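Local coordinates for protein putative TetR-family transcriptional regulator (PDB 2G3B) that probably binds regulatory DNA through a helix-turn-helix motif and controls transcription, as a dimeric repressor of the TetR family would, at residues S75-L80 / G182-V187. Sequence-based numbering, arbitrary orientation.
Sequences SARDRL and GAIDVV
Arg77 reaches across to Asp185 on another helix, and the pair illustrates how a long side chain can bridge two helical segments, 76-80 and 182-187, whose axes come no closer than 11.3 Å. The arginine chain runs extended from CG to NE and delivers its guanidinium edge-on: NH2 donates to Asp185 OD1 at 2.9 Å, an almost straight bond (N-H...O 175°) lying in the guanidinium plane. The salt bridge is single-pronged, made with the anti lone pair of OD1, the one turned away from OD2, and the two flat groups are tilted 38° from each other. With its CG anti to the backbone N (chi1 -167°), Asp185 brings OD1 round to the arginine; its CB, pointing away overall, still lies against Arg77 NH2. A water ties the pair further, donating to both Asp185 OD1 and Asp185 O and accepting a long, weak bond from Arg77 NH1. Beside this exposed pair the buried Ile184 points toward the other helix, its CG2 4.3 Å from Arg77 NE and its CD1 4.2 Å from Leu80 O. The Leu80 side chain points across too but stays back, CD1 5.0 Å from Ile184 CG2, so Leu80 touches Ile184 through its backbone O. At the helix start, Ser75 and Asp78 form a capping box in which Ser75 N donates to Asp78 OD2 (2.9 Å). The contact joins the first turn of helix 76-86 to the end of helix 173-188, the two segments running roughly antiparallel, within the C-terminal helical domain. Leu80 also packs on helices 115-139 and 148-167, while Val186 meets Val186 of the second subunit.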
ATOM      1  N   SER A  75      15.927 -16.944 -17.531  1.00 48.57           N
ATOM      2  CA  SER A  75      16.143 -17.469 -16.163  1.00 47.18           C
ATOM      3  C   SER A  75      14.957 -17.184 -15.253  1.00 46.63           C
ATOM      4  O   SER A  75      14.072 -16.399 -15.620  1.00 47.51           O
ATOM      5  CB  SER A  75      17.451 -16.944 -15.549  1.00 46.99           C
ATOM      6  OG  SER A  75      17.348 -15.547 -15.261  1.00 42.36           O
ATOM      7  N   ALA A  76      14.921 -17.798 -14.069  1.00 45.46           N
ATOM      8  CA  ALA A  76      13.858 -17.463 -13.096  1.00 44.54           C
ATOM      9  C   ALA A  76      14.096 -16.043 -12.615  1.00 44.22           C
ATOM     10  O   ALA A  76      13.151 -15.226 -12.459  1.00 43.26           O
ATOM     11  CB  ALA A  76      13.852 -18.422 -11.941  1.00 44.87           C
ATOM     12  N   ARG A  77      15.377 -15.724 -12.437  1.00 42.81           N
ATOM     13  CA  ARG A  77      15.768 -14.376 -12.079  1.00 43.10           C
ATOM     14  C   ARG A  77      15.253 -13.365 -13.105  1.00 42.57           C
ATOM     15  O   ARG A  77      14.650 -12.366 -12.720  1.00 43.38           O
ATOM     16  CB  ARG A  77      17.288 -14.267 -11.880  1.00 43.81           C
ATOM     17  CG  ARG A  77      17.576 -13.216 -10.876  1.00 46.42           C
ATOM     18  CD  ARG A  77      19.022 -12.922 -10.753  1.00 52.14           C
ATOM     19  NE  ARG A  77      19.112 -11.706  -9.961  1.00 52.82           N
ATOM     20  CZ  ARG A  77      19.911 -11.562  -8.927  1.00 51.99           C
ATOM     21  NH1 ARG A  77      20.733 -12.548  -8.577  1.00 48.63           N
ATOM     22  NH2 ARG A  77      19.911 -10.410  -8.281  1.00 51.60           N
ATOM     23  N   ASP A  78      15.447 -13.651 -14.393  1.00 42.06           N
ATOM     24  CA  ASP A  78      14.952 -12.789 -15.477  1.00 43.56           C
ATOM     25  C   ASP A  78      13.442 -12.561 -15.385  1.00 43.09           C
ATOM     26  O   ASP A  78      12.994 -11.418 -15.424  1.00 43.33           O
ATOM     27  CB  ASP A  78      15.316 -13.354 -16.860  1.00 43.79           C
ATOM     28  CG  ASP A  78      16.829 -13.382 -17.116  1.00 45.61           C
ATOM     29  OD1 ASP A  78      17.571 -12.452 -16.686  1.00 43.71           O
ATOM     30  OD2 ASP A  78      17.281 -14.368 -17.733  1.00 50.27           O
ATOM     31  N   ARG A  79      12.684 -13.638 -15.178  1.00 43.91           N
ATOM     32  CA  ARG A  79      11.204 -13.589 -15.169  1.00 45.87           C
ATOM     33  C   ARG A  79      10.675 -12.880 -13.943  1.00 43.82           C
ATOM     34  O   ARG A  79       9.756 -12.067 -14.044  1.00 44.41           O
ATOM     35  CB  ARG A  79      10.567 -14.999 -15.311  1.00 45.57           C
ATOM     36  CG  ARG A  79      10.834 -15.637 -16.684  1.00 48.02           C
ATOM     37  CD  ARG A  79      10.102 -16.974 -16.890  1.00 50.66           C
ATOM     38  NE  ARG A  79      10.848 -18.122 -16.362  1.00 55.10           N
ATOM     39  CZ  ARG A  79      11.678 -18.880 -17.074  1.00 60.95           C
ATOM     40  NH1 ARG A  79      11.878 -18.637 -18.373  1.00 63.30           N
ATOM     41  NH2 ARG A  79      12.321 -19.894 -16.483  1.00 62.76           N
ATOM     42  N   LEU A  80      11.236 -13.196 -12.793  1.00 41.62           N
ATOM     43  CA  LEU A  80      10.900 -12.504 -11.559  1.00 40.96           C
ATOM     44  C   LEU A  80      11.213 -11.021 -11.571  1.00 39.70           C
ATOM     45  O   LEU A  80      10.424 -10.214 -11.088  1.00 38.88           O
ATOM     46  CB  LEU A  80      11.673 -13.103 -10.391  1.00 42.20           C
ATOM     47  CG  LEU A  80      11.079 -14.137  -9.467  1.00 43.95           C
ATOM     48  CD1 LEU A  80      12.024 -14.195  -8.278  1.00 49.36           C
ATOM     49  CD2 LEU A  80       9.677 -13.732  -9.020  1.00 45.13           C
ATOM     50  N   GLY A 182      17.068  -4.741  -5.520  1.00 32.46           N
ATOM     51  CA  GLY A 182      17.904  -5.164  -4.343  1.00 32.68           C
ATOM     52  C   GLY A 182      17.140  -6.231  -3.553  1.00 34.02           C
ATOM     53  O   GLY A 182      17.726  -7.233  -3.124  1.00 33.95           O
ATOM     54  N   ALA A 183      15.826  -6.050  -3.379  1.00 34.21           N
ATOM     55  CA  ALA A 183      14.995  -7.095  -2.735  1.00 36.32           C
ATOM     56  C   ALA A 183      15.092  -8.485  -3.401  1.00 36.84           C
ATOM     57  O   ALA A 183      15.329  -9.506  -2.711  1.00 36.31           O
ATOM     58  CB  ALA A 183      13.558  -6.641  -2.629  1.00 36.94           C
ATOM     59  N   ILE A 184      14.967  -8.515  -4.723  1.00 36.89           N
ATOM     60  CA  ILE A 184      15.186  -9.732  -5.526  1.00 37.01           C
ATOM     61  C   ILE A 184      16.542 -10.313  -5.362  1.00 38.72           C
ATOM     62  O   ILE A 184      16.659 -11.557  -5.232  1.00 37.60           O
ATOM     63  CB  ILE A 184      15.020  -9.463  -7.043  1.00 38.63           C
ATOM     64  CG1 ILE A 184      13.567  -9.128  -7.336  1.00 36.01           C
ATOM     65  CG2 ILE A 184      15.543 -10.696  -7.873  1.00 36.80           C
ATOM     66  CD1 ILE A 184      13.315  -8.299  -8.645  1.00 37.98           C
ATOM     67  N   ASP A 185      17.575  -9.461  -5.382  1.00 38.54           N
ATOM     68  CA  ASP A 185      18.940  -9.938  -5.117  1.00 41.24           C
ATOM     69  C   ASP A 185      18.972 -10.659  -3.767  1.00 41.80           C
ATOM     70  O   ASP A 185      19.496 -11.759  -3.663  1.00 41.64           O
ATOM     71  CB  ASP A 185      19.943  -8.780  -5.098  1.00 41.43           C
ATOM     72  CG  ASP A 185      21.404  -9.257  -5.146  1.00 46.10           C
ATOM     73  OD1 ASP A 185      21.767  -9.963  -6.105  1.00 45.88           O
ATOM     74  OD2 ASP A 185      22.190  -8.943  -4.200  1.00 50.27           O
ATOM     75  N   VAL A 186      18.404 -10.039  -2.736  1.00 43.41           N
ATOM     76  CA  VAL A 186      18.509 -10.593  -1.372  1.00 46.75           C
ATOM     77  C   VAL A 186      17.776 -11.933  -1.306  1.00 47.90           C
ATOM     78  O   VAL A 186      18.307 -12.923  -0.786  1.00 48.92           O
ATOM     79  CB  VAL A 186      18.064  -9.570  -0.281  1.00 46.17           C
ATOM     80  CG1 VAL A 186      18.048 -10.208   1.107  1.00 49.26           C
ATOM     81  CG2 VAL A 186      19.029  -8.405  -0.263  1.00 48.03           C
ATOM     82  N   VAL A 187      16.587 -11.978  -1.894  1.00 49.47           N
ATOM     83  CA  VAL A 187      15.860 -13.231  -2.116  1.00 52.14           C
ATOM     84  C   VAL A 187      16.584 -14.258  -3.024  1.00 53.72           C
ATOM     85  O   VAL A 187      16.436 -15.477  -2.848  1.00 53.46           O
ATOM     86  CB  VAL A 187      14.401 -12.922  -2.612  1.00 53.04           C
ATOM     87  CG1 VAL A 187      13.715 -14.159  -3.229  1.00 52.91           C
ATOM     88  CG2 VAL A 187      13.593 -12.330  -1.468  1.00 51.95           C
TER
HETATM   89  O   HOH W   1      21.575 -12.949  -5.274  1.00 65.32           O